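Long-range contacts in alginate biosynthesis protein AlgJ (Pseudomonas putida, PDB 4O8V), which probably works with AlgI and AlgF in an inner-membrane complex that adds acetyl groups to O-2 and O-3 of mannuronate residues in alginate: residues A132-A136 with A230-L235; A151-G157 with K188-V194; I210-G216 with S237-A243. The contacts are given in a common frame with arbitrary orientation. Where two conformers were deposited one is given. Residues are numbered along the deposited sequence.

Interaction 1: residues A132-A136 with A230-L235; sequences AQALA and ALQQAL
Two alpha-helical segments, Ala132-Ala136 and Ala230-Leu235, run in broadly the same direction, their axes 8.6 Å apart at closest approach and crossing at -39°. Each keeps regular i to i+4 bonds, such as Ala136 N to Ala132 O (2.9 Å) and Leu235 N to Leu231 O (2.8 Å). The register pairs Ala132 with Leu231, Gln133 with Ala234 and Ala136 with Leu235, with CA atoms 5.0, 5.6 and 5.2 Å apart. Small alanine side chains let the backbones come close: Ala132 CB lies 3.7 Å from Ala230 CB and 3.6 Å from Ala230 C, and Ala136 CB sits 3.6 Å from Ala234 CB. Leucine methyls close one flank, where Leu231 CD2 reaches Ala132 CB at 3.8 Å and Leu135 CD1 at 4.3 Å, and Leu235 CD2 meets Ala136 CB at 3.8 Å. All three leucines are mt rotamers. Leu135 also rests on Val57 and Ala59 of strand 55-61, so this apolar, small-residue packing joins neighbouring helices of an alpha/beta SGNH hydrolase-like fold, lying against its parallel sheet.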
ATOM      1  N   ALA A 132      -1.177   5.458  -8.482  1.00 29.20           N
ATOM      2  CA  ALA A 132      -0.999   6.904  -8.271  1.00 26.85           C
ATOM      3  C   ALA A 132      -1.930   7.734  -9.147  1.00 32.54           C
ATOM      4  O   ALA A 132      -2.459   8.765  -8.706  1.00 29.40           O
ATOM      5  CB  ALA A 132       0.447   7.316  -8.524  1.00 25.95           C
ATOM      6  N   GLN A 133      -2.136   7.317 -10.391  1.00 27.12           N
ATOM      7  CA  GLN A 133      -3.019   8.078 -11.244  1.00 27.65           C
ATOM      8  C   GLN A 133      -4.470   8.016 -10.763  1.00 31.52           C
ATOM      9  O   GLN A 133      -5.190   9.028 -10.847  1.00 31.18           O
ATOM     10  CB  GLN A 133      -2.915   7.612 -12.710  1.00 30.60           C
ATOM     11  CG  GLN A 133      -1.734   8.247 -13.414  1.00 45.16           C
ATOM     12  CD  GLN A 133      -1.348   7.554 -14.701  1.00 48.13           C
ATOM     13  OE1 GLN A 133      -1.694   6.392 -14.926  1.00 48.10           O
ATOM     14  NE2 GLN A 133      -0.607   8.258 -15.546  1.00 46.66           N
ATOM     15  N   ALA A 134      -4.911   6.843 -10.319  1.00 28.28           N
ATOM     16  CA  ALA A 134      -6.263   6.701  -9.792  1.00 29.95           C
ATOM     17  C   ALA A 134      -6.434   7.586  -8.558  1.00 29.86           C
ATOM     18  O   ALA A 134      -7.465   8.228  -8.385  1.00 31.06           O
ATOM     19  CB  ALA A 134      -6.572   5.242  -9.428  1.00 29.80           C
ATOM     20  N   LEU A 135      -5.434   7.578  -7.688  1.00 28.53           N
ATOM     21  CA  LEU A 135      -5.515   8.387  -6.480  1.00 27.18           C
ATOM     22  C   LEU A 135      -5.545   9.885  -6.837  1.00 31.03           C
ATOM     23  O   LEU A 135      -6.339  10.653  -6.283  1.00 34.77           O
ATOM     24  CB  LEU A 135      -4.351   8.041  -5.530  1.00 22.50           C
ATOM     25  CG  LEU A 135      -4.386   6.649  -4.909  1.00 26.71           C
ATOM     26  CD1 LEU A 135      -3.024   6.281  -4.281  1.00 26.35           C
ATOM     27  CD2 LEU A 135      -5.497   6.587  -3.856  1.00 31.67           C
ATOM     28  N   ALA A 136      -4.726  10.306  -7.798  1.00 33.32           N
ATOM     29  CA  ALA A 136      -4.707  11.705  -8.209  1.00 32.59           C
ATOM     30  C   ALA A 136      -6.033  12.157  -8.834  1.00 36.88           C
ATOM     31  O   ALA A 136      -6.449  13.291  -8.623  1.00 36.57           O
ATOM     32  CB  ALA A 136      -3.562  11.963  -9.178  1.00 32.85           C
ATOM     33  N   ALA A 230       5.629   8.699  -8.646  1.00 24.94           N
ATOM     34  CA  ALA A 230       4.421   8.580  -9.466  1.00 26.20           C
ATOM     35  C   ALA A 230       3.315   9.491  -8.901  1.00 28.02           C
ATOM     36  O   ALA A 230       2.581  10.140  -9.647  1.00 27.64           O
ATOM     37  CB  ALA A 230       3.960   7.134  -9.534  1.00 28.31           C
ATOM     38  N   LEU A 231       3.231   9.560  -7.577  1.00 25.33           N
ATOM     39  CA  LEU A 231       2.294  10.449  -6.897  1.00 27.46           C
ATOM     40  C   LEU A 231       2.615  11.932  -7.131  1.00 29.85           C
ATOM     41  O   LEU A 231       1.721  12.711  -7.437  1.00 28.56           O
ATOM     42  CB  LEU A 231       2.279  10.168  -5.381  1.00 26.69           C
ATOM     43  CG  LEU A 231       1.475   8.960  -4.910  1.00 28.91           C
ATOM     44  CD1 LEU A 231       1.723   8.659  -3.418  1.00 27.63           C
ATOM     45  CD2 LEU A 231      -0.018   9.194  -5.225  1.00 29.25           C
ATOM     46  N   GLN A 232       3.879  12.314  -6.955  1.00 28.04           N
ATOM     47  CA  GLN A 232       4.314  13.684  -7.231  1.00 29.07           C
ATOM     48  C   GLN A 232       3.911  14.098  -8.634  1.00 32.45           C
ATOM     49  O   GLN A 232       3.285  15.138  -8.836  1.00 31.25           O
ATOM     50  CB  GLN A 232       5.828  13.824  -7.074  1.00 31.32           C
ATOM     51  CG  GLN A 232       6.326  13.728  -5.640  1.00 33.12           C
ATOM     52  CD  GLN A 232       7.834  13.605  -5.571  1.00 38.37           C
ATOM     53  OE1 GLN A 232       8.461  13.035  -6.461  1.00 37.05           O
ATOM     54  NE2 GLN A 232       8.424  14.126  -4.506  1.00 39.67           N
ATOM     55  N   GLN A 233       4.251  13.260  -9.609  1.00 27.53           N
ATOM     56  CA  GLN A 233       3.909  13.551 -10.989  1.00 32.56           C
ATOM     57  C   GLN A 233       2.403  13.621 -11.236  1.00 33.03           C
ATOM     58  O   GLN A 233       1.929  14.537 -11.899  1.00 33.41           O
ATOM     59  CB  GLN A 233       4.531  12.520 -11.918  1.00 31.29           C
ATOM     60  CG  GLN A 233       4.247  12.826 -13.383  1.00 43.47           C
ATOM     61  CD  GLN A 233       5.210  12.133 -14.295  1.00 57.43           C
ATOM     62  OE1 GLN A 233       6.404  12.426 -14.282  1.00 63.12           O
ATOM     63  NE2 GLN A 233       4.707  11.196 -15.091  1.00 62.84           N
ATOM     64  N   ALA A 234       1.646  12.668 -10.699  1.00 31.89           N
ATOM     65  CA  ALA A 234       0.215  12.626 -10.989  1.00 32.29           C
ATOM     66  C   ALA A 234      -0.516  13.771 -10.278  1.00 29.91           C
ATOM     67  O   ALA A 234      -1.393  14.421 -10.867  1.00 30.22           O
ATOM     68  CB  ALA A 234      -0.371  11.260 -10.598  1.00 32.83           C
ATOM     69  N   LEU A 235      -0.126  14.045  -9.035  1.00 30.05           N
ATOM     70  CA  LEU A 235      -0.731  15.111  -8.246  1.00 33.03           C
ATOM     71  C   LEU A 235      -0.258  16.499  -8.647  1.00 33.30           C
ATOM     72  O   LEU A 235      -0.873  17.498  -8.262  1.00 34.54           O
ATOM     73  CB  LEU A 235      -0.436  14.908  -6.756  1.00 30.85           C
ATOM     74  CG  LEU A 235      -1.055  13.668  -6.109  1.00 32.96           C
ATOM     75  CD1 LEU A 235      -0.414  13.436  -4.744  1.00 32.36           C
ATOM     76  CD2 LEU A 235      -2.555  13.868  -5.990  1.00 32.88           C
TER

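Interaction 2: residues A151-G157 with K188-V194; sequences AFITEAG and KRTTRPV
Extended backbones form an antiparallel pair, the axes of strands 152-157 and 188-193 being 4.6 Å apart at 157°. Ala151 O begins the ladder by accepting Val194 N at 3.2 Å. Phe152 opposes Pro193 in a non-hydrogen-bonded pair, with Phe152 CE2 3.8 Å from Pro193 CB. Ile153 and Arg192 exchange both backbone bonds, Ile153 N to Arg192 O (2.8 Å) and Arg192 N to Ile153 O (2.9 Å). Thr154 faces Thr191 across a close pair, CA to CA 4.1 Å; with both chi1 m, Thr154 OG1 and Thr191 OG1 are hydrogen-bonded at 2.6 Å. Glu155 N binds Thr190 O (2.8 Å), and Thr190 N returns to Glu155 O (3.1 Å), which also accepts from a water held by Thr190 OG1. On the Ile153 face, Glu155 OE2 salt-bridges Arg192 NH2 diagonally at 3.0 Å. Ala156 opposes Arg189, whose guanidinium pairs with Glu129 of helix 125-141. Gly157 N to Lys188 O, 2.7 Å, ends this part of a surface two-stranded antiparallel beta ribbon.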
ATOM      1  N   ALA A 151       5.267  20.842 -11.563  1.00 38.09           N
ATOM      2  CA  ALA A 151       5.413  19.793 -12.576  1.00 38.02           C
ATOM      3  C   ALA A 151       6.579  18.860 -12.267  1.00 38.37           C
ATOM      4  O   ALA A 151       7.624  19.282 -11.767  1.00 36.66           O
ATOM      5  CB  ALA A 151       5.583  20.412 -13.941  1.00 44.37           C
ATOM      6  N   PHE A 152       6.396  17.582 -12.575  1.00 31.76           N
ATOM      7  CA  PHE A 152       7.460  16.610 -12.380  1.00 33.92           C
ATOM      8  C   PHE A 152       7.605  15.820 -13.667  1.00 35.09           C
ATOM      9  O   PHE A 152       6.642  15.672 -14.408  1.00 37.02           O
ATOM     10  CB  PHE A 152       7.159  15.671 -11.201  1.00 30.41           C
ATOM     11  CG  PHE A 152       7.228  16.343  -9.858  1.00 32.59           C
ATOM     12  CD1 PHE A 152       6.171  17.118  -9.398  1.00 33.76           C
ATOM     13  CD2 PHE A 152       8.354  16.206  -9.056  1.00 31.81           C
ATOM     14  CE1 PHE A 152       6.235  17.744  -8.175  1.00 34.85           C
ATOM     15  CE2 PHE A 152       8.423  16.824  -7.828  1.00 36.27           C
ATOM     16  CZ  PHE A 152       7.359  17.594  -7.387  1.00 36.56           C
ATOM     17  N   ILE A 153       8.806  15.315 -13.919  1.00 34.42           N
ATOM     18  CA  ILE A 153       9.052  14.444 -15.060  1.00 29.77           C
ATOM     19  C   ILE A 153       9.608  13.108 -14.571  1.00 31.95           C
ATOM     20  O   ILE A 153      10.529  13.065 -13.748  1.00 33.16           O
ATOM     21  CB  ILE A 153      10.036  15.091 -16.065  1.00 35.49           C
ATOM     22  CG1 ILE A 153       9.355  16.261 -16.785  1.00 40.13           C
ATOM     23  CG2 ILE A 153      10.526  14.053 -17.063  1.00 38.27           C
ATOM     24  CD1 ILE A 153      10.282  17.140 -17.644  1.00 45.02           C
ATOM     25  N   THR A 154       9.027  12.015 -15.055  1.00 31.28           N
ATOM     26  CA  THR A 154       9.505  10.667 -14.733  1.00 30.62           C
ATOM     27  C   THR A 154      10.260  10.117 -15.922  1.00 34.75           C
ATOM     28  O   THR A 154       9.763  10.176 -17.038  1.00 37.46           O
ATOM     29  CB  THR A 154       8.337   9.729 -14.360  1.00 30.93           C
ATOM     30  OG1 THR A 154       7.738  10.192 -13.141  1.00 33.57           O
ATOM     31  CG2 THR A 154       8.822   8.276 -14.179  1.00 30.24           C
ATOM     32  N   GLU A 155      11.484   9.645 -15.700  1.00 30.63           N
ATOM     33  CA  GLU A 155      12.275   9.076 -16.788  1.00 35.74           C
ATOM     34  C   GLU A 155      12.483   7.584 -16.559  1.00 32.23           C
ATOM     35  O   GLU A 155      12.762   7.139 -15.440  1.00 35.94           O
ATOM     36  CB  GLU A 155      13.629   9.775 -16.913  1.00 44.20           C
ATOM     37  CG  GLU A 155      13.551  11.238 -17.355  1.00 57.51           C
ATOM     38  CD  GLU A 155      14.926  11.872 -17.530  1.00 69.72           C
ATOM     39  OE1 GLU A 155      15.937  11.174 -17.287  1.00 74.89           O
ATOM     40  OE2 GLU A 155      14.996  13.065 -17.909  1.00 72.70           O
ATOM     41  N   ALA A 156      12.344   6.810 -17.622  1.00 32.94           N
ATOM     42  CA  ALA A 156      12.549   5.376 -17.545  1.00 33.02           C
ATOM     43  C   ALA A 156      13.994   5.084 -17.879  1.00 36.13           C
ATOM     44  O   ALA A 156      14.486   5.514 -18.927  1.00 40.29           O
ATOM     45  CB  ALA A 156      11.622   4.656 -18.502  1.00 38.17           C
ATOM     46  N   GLY A 157      14.678   4.375 -16.989  1.00 32.28           N
ATOM     47  CA  GLY A 157      16.059   3.997 -17.226  1.00 34.13           C
ATOM     48  C   GLY A 157      16.185   2.579 -17.774  1.00 34.79           C
ATOM     49  O   GLY A 157      15.341   2.112 -18.532  1.00 30.86           O
ATOM     50  N   LYS A 188      14.163   0.561 -14.079  1.00 27.69           N
ATOM     51  CA  LYS A 188      14.430   1.695 -13.207  1.00 30.82           C
ATOM     52  C   LYS A 188      13.561   2.874 -13.639  1.00 32.24           C
ATOM     53  O   LYS A 188      13.501   3.194 -14.822  1.00 29.97           O
ATOM     54  CB  LYS A 188      15.916   2.090 -13.266  1.00 34.82           C
ATOM     55  CG  LYS A 188      16.290   3.169 -12.254  1.00 43.32           C
ATOM     56  CD  LYS A 188      17.698   3.694 -12.488  1.00 51.69           C
ATOM     57  CE  LYS A 188      17.999   4.875 -11.583  1.00 56.01           C
ATOM     58  NZ  LYS A 188      17.597   4.604 -10.174  1.00 54.53           N
ATOM     59  N   ARG A 189      12.892   3.536 -12.700  0.51 33.13           N
ATOM     60  CA  ARG A 189      12.166   4.759 -13.052  0.51 34.63           C
ATOM     61  C   ARG A 189      12.305   5.793 -11.957  0.51 37.29           C
ATOM     62  O   ARG A 189      12.022   5.512 -10.787  0.51 38.22           O
ATOM     63  CB  ARG A 189      10.691   4.459 -13.336  0.51 34.61           C
ATOM     64  CG  ARG A 189      10.425   4.163 -14.816  0.51 36.45           C
ATOM     65  CD  ARG A 189       9.149   3.358 -15.034  0.51 37.08           C
ATOM     66  NE  ARG A 189       8.004   3.942 -14.345  0.51 37.93           N
ATOM     67  CZ  ARG A 189       7.201   4.869 -14.853  0.51 37.39           C
ATOM     68  NH1 ARG A 189       7.400   5.350 -16.079  0.51 38.42           N
ATOM     69  NH2 ARG A 189       6.187   5.319 -14.124  0.51 33.99           N
ATOM     70  N   THR A 190      12.758   6.978 -12.355  1.00 35.62           N
ATOM     71  CA  THR A 190      13.053   8.070 -11.440  1.00 42.59           C
ATOM     72  C   THR A 190      12.282   9.340 -11.812  1.00 38.19           C
ATOM     73  O   THR A 190      12.093   9.648 -12.988  1.00 39.14           O
ATOM     74  CB  THR A 190      14.561   8.366 -11.413  1.00 46.37           C
ATOM     75  OG1 THR A 190      15.021   8.597 -12.741  1.00 49.68           O
ATOM     76  CG2 THR A 190      15.329   7.172 -10.854  1.00 51.01           C
ATOM     77  N   THR A 191      11.859  10.088 -10.795  1.00 33.16           N
ATOM     78  CA  THR A 191      11.044  11.277 -10.993  1.00 30.36           C
ATOM     79  C   THR A 191      11.761  12.500 -10.437  1.00 35.46           C
ATOM     80  O   THR A 191      12.326  12.448  -9.349  1.00 34.89           O
ATOM     81  CB  THR A 191       9.675  11.122 -10.311  1.00 29.46           C
ATOM     82  OG1 THR A 191       9.002   9.971 -10.851  1.00 31.39           O
ATOM     83  CG2 THR A 191       8.816  12.385 -10.510  1.00 29.03           C
ATOM     84  N   ARG A 192      11.747  13.592 -11.192  1.00 33.48           N
ATOM     85  CA  ARG A 192      12.398  14.818 -10.765  1.00 37.91           C
ATOM     86  C   ARG A 192      11.487  16.013 -11.022  1.00 42.92           C
ATOM     87  O   ARG A 192      10.711  16.008 -11.977  1.00 41.65           O
ATOM     88  CB  ARG A 192      13.721  14.995 -11.512  1.00 47.29           C
ATOM     89  CG  ARG A 192      13.524  15.088 -13.018  1.00 56.53           C
ATOM     90  CD  ARG A 192      14.823  15.059 -13.801  1.00 63.19           C
ATOM     91  NE  ARG A 192      14.563  14.979 -15.237  1.00 64.76           N
ATOM     92  CZ  ARG A 192      14.238  16.021 -15.998  1.00 65.51           C
ATOM     93  NH1 ARG A 192      14.135  17.236 -15.465  1.00 61.58           N
ATOM     94  NH2 ARG A 192      14.018  15.850 -17.296  1.00 68.80           N
ATOM     95  N   PRO A 193      11.572  17.040 -10.164  1.00 43.17           N
ATOM     96  CA  PRO A 193      10.896  18.310 -10.460  1.00 45.98           C
ATOM     97  C   PRO A 193      11.507  18.975 -11.679  1.00 49.53           C
ATOM     98  O   PRO A 193      12.698  18.810 -11.926  1.00 55.10           O
ATOM     99  CB  PRO A 193      11.142  19.151  -9.199  1.00 47.22           C
ATOM    100  CG  PRO A 193      12.369  18.551  -8.580  1.00 46.21           C
ATOM    101  CD  PRO A 193      12.302  17.076  -8.887  1.00 41.97           C
ATOM    102  N   VAL A 194      10.704  19.710 -12.439  1.00 52.77           N
ATOM    103  CA  VAL A 194      11.214  20.463 -13.574  1.00 60.91           C
ATOM    104  C   VAL A 194      12.046  21.661 -13.098  1.00 64.51           C
ATOM    105  O   VAL A 194      13.044  22.027 -13.729  1.00 68.10           O
ATOM    106  CB  VAL A 194      10.061  20.937 -14.480  1.00 66.05           C
ATOM    107  CG1 VAL A 194      10.590  21.778 -15.633  1.00 73.02           C
ATOM    108  CG2 VAL A 194       9.280  19.729 -15.002  1.00 63.27           C
TER
HETATM  109  O   HOH W   1      15.451   6.454 -14.272  1.00 43.34           O

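Interaction 3: residues I210-G216 with S237-A243; sequences IPVALVG and SDVANYA
An Asx turn ends the pairing of these parallel strands: Asn241, with chi1 t, points its OD1 forward along the chain to accept a hydrogen bond from Ala243 N at 3.0 Å, just where the chain leaves strand 239-241. Asn241 ND2 in turn bonds the backbone O of Ser220. Behind the turn, the axes of strands 212-215 and 239-241 approach to 4.6 Å at 29°, and the bonds step between them as in a parallel ladder: Ala240 N to Val212 O (2.9 Å), Leu214 N to Ala240 O (2.7 Å) and Tyr242 N to Leu214 O (2.7 Å). Ala213 pairs with Ala240 and Leu214 with Asn241, each with CA atoms 4.8 Å apart. Helices 218-221 and 227-235 intervene in the chain, giving a beta-alpha-beta crossover at the edge of the parallel sheet of an SGNH hydrolase-like domain; strand 269-275 borders strand 212-215 on its other side. Toward helix 227-235, Val239 CG1 touches Val212 CG1 at 3.9 Å and Leu214 CB at 4.0 Å, and Leu214 packs on Leu231. Ala213 and Val215 instead face helix 250-257. There Ala213 CB lies near the plane of the Tyr242 ring, 3.9 Å from Tyr242 CE2, and that ring meets Tyr256 obliquely. At the entry to the strands, Ile210 CD1 covers Ala240 CB at 4.0 Å, while Pro211 CG approaches Ser237 OG at 3.2 Å. Beyond the exit, Gly216 leads to Ser218, the nucleophile by similarity, whose side chain is about 8 Å from that of Ala243.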
ATOM      1  N   ILE A 210       5.274  20.998   2.903  1.00 50.91           N
ATOM      2  CA  ILE A 210       4.896  20.114   1.801  1.00 44.33           C
ATOM      3  C   ILE A 210       3.413  19.791   1.941  1.00 37.46           C
ATOM      4  O   ILE A 210       2.955  19.444   3.019  1.00 36.25           O
ATOM      5  CB  ILE A 210       5.770  18.842   1.787  1.00 47.62           C
ATOM      6  CG1 ILE A 210       7.240  19.243   1.626  1.00 51.86           C
ATOM      7  CG2 ILE A 210       5.338  17.846   0.673  1.00 34.13           C
ATOM      8  CD1 ILE A 210       8.152  18.124   1.140  1.00 56.78           C
ATOM      9  N   PRO A 211       2.645  19.957   0.855  1.00 37.07           N
ATOM     10  CA  PRO A 211       1.188  19.833   0.971  1.00 36.63           C
ATOM     11  C   PRO A 211       0.666  18.405   1.068  1.00 29.68           C
ATOM     12  O   PRO A 211      -0.472  18.231   1.505  1.00 29.75           O
ATOM     13  CB  PRO A 211       0.680  20.494  -0.308  1.00 37.44           C
ATOM     14  CG  PRO A 211       1.799  20.438  -1.242  1.00 39.33           C
ATOM     15  CD  PRO A 211       3.051  20.509  -0.446  1.00 38.56           C
ATOM     16  N   VAL A 212       1.468  17.411   0.691  1.00 25.56           N
ATOM     17  CA  VAL A 212       1.023  16.014   0.756  1.00 27.27           C
ATOM     18  C   VAL A 212       2.027  15.129   1.500  1.00 26.41           C
ATOM     19  O   VAL A 212       3.233  15.234   1.268  1.00 30.07           O
ATOM     20  CB  VAL A 212       0.811  15.418  -0.658  1.00 25.78           C
ATOM     21  CG1 VAL A 212       0.351  13.962  -0.580  1.00 22.95           C
ATOM     22  CG2 VAL A 212      -0.178  16.262  -1.485  1.00 28.26           C
ATOM     23  N   ALA A 213       1.542  14.257   2.384  1.00 25.42           N
ATOM     24  CA  ALA A 213       2.420  13.262   3.009  1.00 24.84           C
ATOM     25  C   ALA A 213       2.002  11.862   2.572  1.00 25.04           C
ATOM     26  O   ALA A 213       0.819  11.586   2.407  1.00 28.55           O
ATOM     27  CB  ALA A 213       2.396  13.365   4.553  1.00 26.25           C
ATOM     28  N   LEU A 214       2.992  10.995   2.386  1.00 26.21           N
ATOM     29  CA  LEU A 214       2.747   9.596   2.030  1.00 24.43           C
ATOM     30  C   LEU A 214       3.136   8.744   3.234  1.00 20.16           C
ATOM     31  O   LEU A 214       4.230   8.919   3.779  1.00 26.13           O
ATOM     32  CB  LEU A 214       3.557   9.191   0.782  1.00 20.70           C
ATOM     33  CG  LEU A 214       3.597   7.698   0.436  1.00 20.01           C
ATOM     34  CD1 LEU A 214       2.207   7.165   0.117  1.00 22.80           C
ATOM     35  CD2 LEU A 214       4.539   7.487  -0.767  1.00 20.73           C
ATOM     36  N   VAL A 215       2.211   7.883   3.679  1.00 22.27           N
ATOM     37  CA  VAL A 215       2.481   6.923   4.738  1.00 22.79           C
ATOM     38  C   VAL A 215       2.098   5.526   4.268  1.00 23.95           C
ATOM     39  O   VAL A 215       1.090   5.351   3.586  1.00 27.05           O
ATOM     40  CB  VAL A 215       1.698   7.276   6.034  1.00 23.25           C
ATOM     41  CG1 VAL A 215       2.108   6.324   7.174  1.00 27.01           C
ATOM     42  CG2 VAL A 215       1.976   8.694   6.409  1.00 24.42           C
ATOM     43  N   GLY A 216       2.921   4.544   4.593  1.00 25.73           N
ATOM     44  CA  GLY A 216       2.625   3.186   4.192  1.00 26.64           C
ATOM     45  C   GLY A 216       3.741   2.200   4.470  1.00 28.44           C
ATOM     46  O   GLY A 216       4.542   2.359   5.404  1.00 25.90           O
ATOM     47  N   SER A 237       2.346  17.840  -7.427  1.00 33.65           N
ATOM     48  CA  SER A 237       2.602  18.356  -6.080  1.00 34.95           C
ATOM     49  C   SER A 237       3.822  17.708  -5.432  1.00 34.57           C
ATOM     50  O   SER A 237       4.103  16.534  -5.682  1.00 31.13           O
ATOM     51  CB  SER A 237       1.388  18.118  -5.184  1.00 34.35           C
ATOM     52  OG  SER A 237       1.637  18.577  -3.864  1.00 37.15           O
ATOM     53  N   ASP A 238       4.573  18.450  -4.623  0.63 34.17           N
ATOM     54  CA  ASP A 238       5.629  17.777  -3.872  0.63 33.73           C
ATOM     55  C   ASP A 238       4.931  16.876  -2.865  0.63 32.24           C
ATOM     56  O   ASP A 238       3.784  17.123  -2.486  0.63 30.56           O
ATOM     57  CB  ASP A 238       6.585  18.761  -3.182  0.63 36.12           C
ATOM     58  CG  ASP A 238       7.877  18.089  -2.706  0.63 33.36           C
ATOM     59  OD1 ASP A 238       8.124  16.913  -3.055  0.63 30.06           O
ATOM     60  OD2 ASP A 238       8.665  18.748  -1.997  0.63 34.92           O
ATOM     61  N   VAL A 239       5.611  15.804  -2.478  1.00 30.27           N
ATOM     62  CA  VAL A 239       5.089  14.803  -1.558  1.00 31.02           C
ATOM     63  C   VAL A 239       6.221  14.361  -0.643  1.00 29.80           C
ATOM     64  O   VAL A 239       7.322  14.069  -1.125  1.00 29.81           O
ATOM     65  CB  VAL A 239       4.514  13.541  -2.285  1.00 28.86           C
ATOM     66  CG1 VAL A 239       3.947  12.567  -1.257  1.00 28.42           C
ATOM     67  CG2 VAL A 239       3.442  13.910  -3.299  1.00 27.64           C
ATOM     68  N   ALA A 240       5.971  14.320   0.667  1.00 26.94           N
ATOM     69  CA  ALA A 240       6.979  13.815   1.593  1.00 27.31           C
ATOM     70  C   ALA A 240       6.684  12.357   1.953  1.00 28.57           C
ATOM     71  O   ALA A 240       5.525  11.983   2.158  1.00 30.24           O
ATOM     72  CB  ALA A 240       7.033  14.678   2.858  1.00 29.65           C
ATOM     73  N   ASN A 241       7.732  11.538   2.023  1.00 29.15           N
ATOM     74  CA  ASN A 241       7.560  10.105   2.283  1.00 30.24           C
ATOM     75  C   ASN A 241       7.869   9.748   3.738  1.00 30.74           C
ATOM     76  O   ASN A 241       8.988   9.936   4.203  1.00 34.75           O
ATOM     77  CB  ASN A 241       8.444   9.268   1.368  1.00 29.83           C
ATOM     78  CG  ASN A 241       7.927   7.850   1.213  1.00 31.11           C
ATOM     79  OD1 ASN A 241       7.008   7.442   1.932  1.00 27.96           O
ATOM     80  ND2 ASN A 241       8.490   7.096   0.257  1.00 28.42           N
ATOM     81  N   TYR A 242       6.863   9.250   4.447  1.00 28.76           N
ATOM     82  CA  TYR A 242       7.064   8.725   5.796  1.00 26.93           C
ATOM     83  C   TYR A 242       6.744   7.230   5.892  1.00 28.14           C
ATOM     84  O   TYR A 242       6.540   6.701   6.992  1.00 28.75           O
ATOM     85  CB  TYR A 242       6.213   9.512   6.791  1.00 25.99           C
ATOM     86  CG  TYR A 242       6.497  10.992   6.747  1.00 29.48           C
ATOM     87  CD1 TYR A 242       7.541  11.534   7.491  1.00 33.90           C
ATOM     88  CD2 TYR A 242       5.731  11.848   5.969  1.00 33.04           C
ATOM     89  CE1 TYR A 242       7.815  12.885   7.457  1.00 37.77           C
ATOM     90  CE2 TYR A 242       5.994  13.223   5.941  1.00 34.75           C
ATOM     91  CZ  TYR A 242       7.039  13.724   6.679  1.00 37.53           C
ATOM     92  OH  TYR A 242       7.316  15.070   6.655  1.00 45.43           O
ATOM     93  N   ALA A 243       6.702   6.544   4.751  1.00 23.47           N
ATOM     94  CA  ALA A 243       6.549   5.092   4.760  1.00 23.68           C
ATOM     95  C   ALA A 243       7.776   4.369   5.316  1.00 24.66           C
ATOM     96  O   ALA A 243       8.872   4.930   5.374  1.00 30.09           O
ATOM     97  CB  ALA A 243       6.227   4.585   3.327  1.00 23.56           C
TER

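In the fold
Interaction 2 lies at the surface, whereas interactions 1 and 3 are partly buried and nearer the chain's centre. Helix 227-235 ties them together: it supplies half of interaction 1, is followed in the chain by strand 239-241 of interaction 3, and touches the ribbon of interaction 2 through Gln232, which packs on Phe152 and Thr191. Leu231 serves both partly buried contacts, touching Leu135 through CD2 and Leu214 through CD1. Phe152 also reaches Ser237 and Asp238, so the ribbon abuts the entry of the sheet's edge strand. Chemistry follows place: apolar contacts between helices, a parallel backbone ladder with mainly apolar faces in the sheet, and antiparallel bonding with charged and hydroxyl side chains outside.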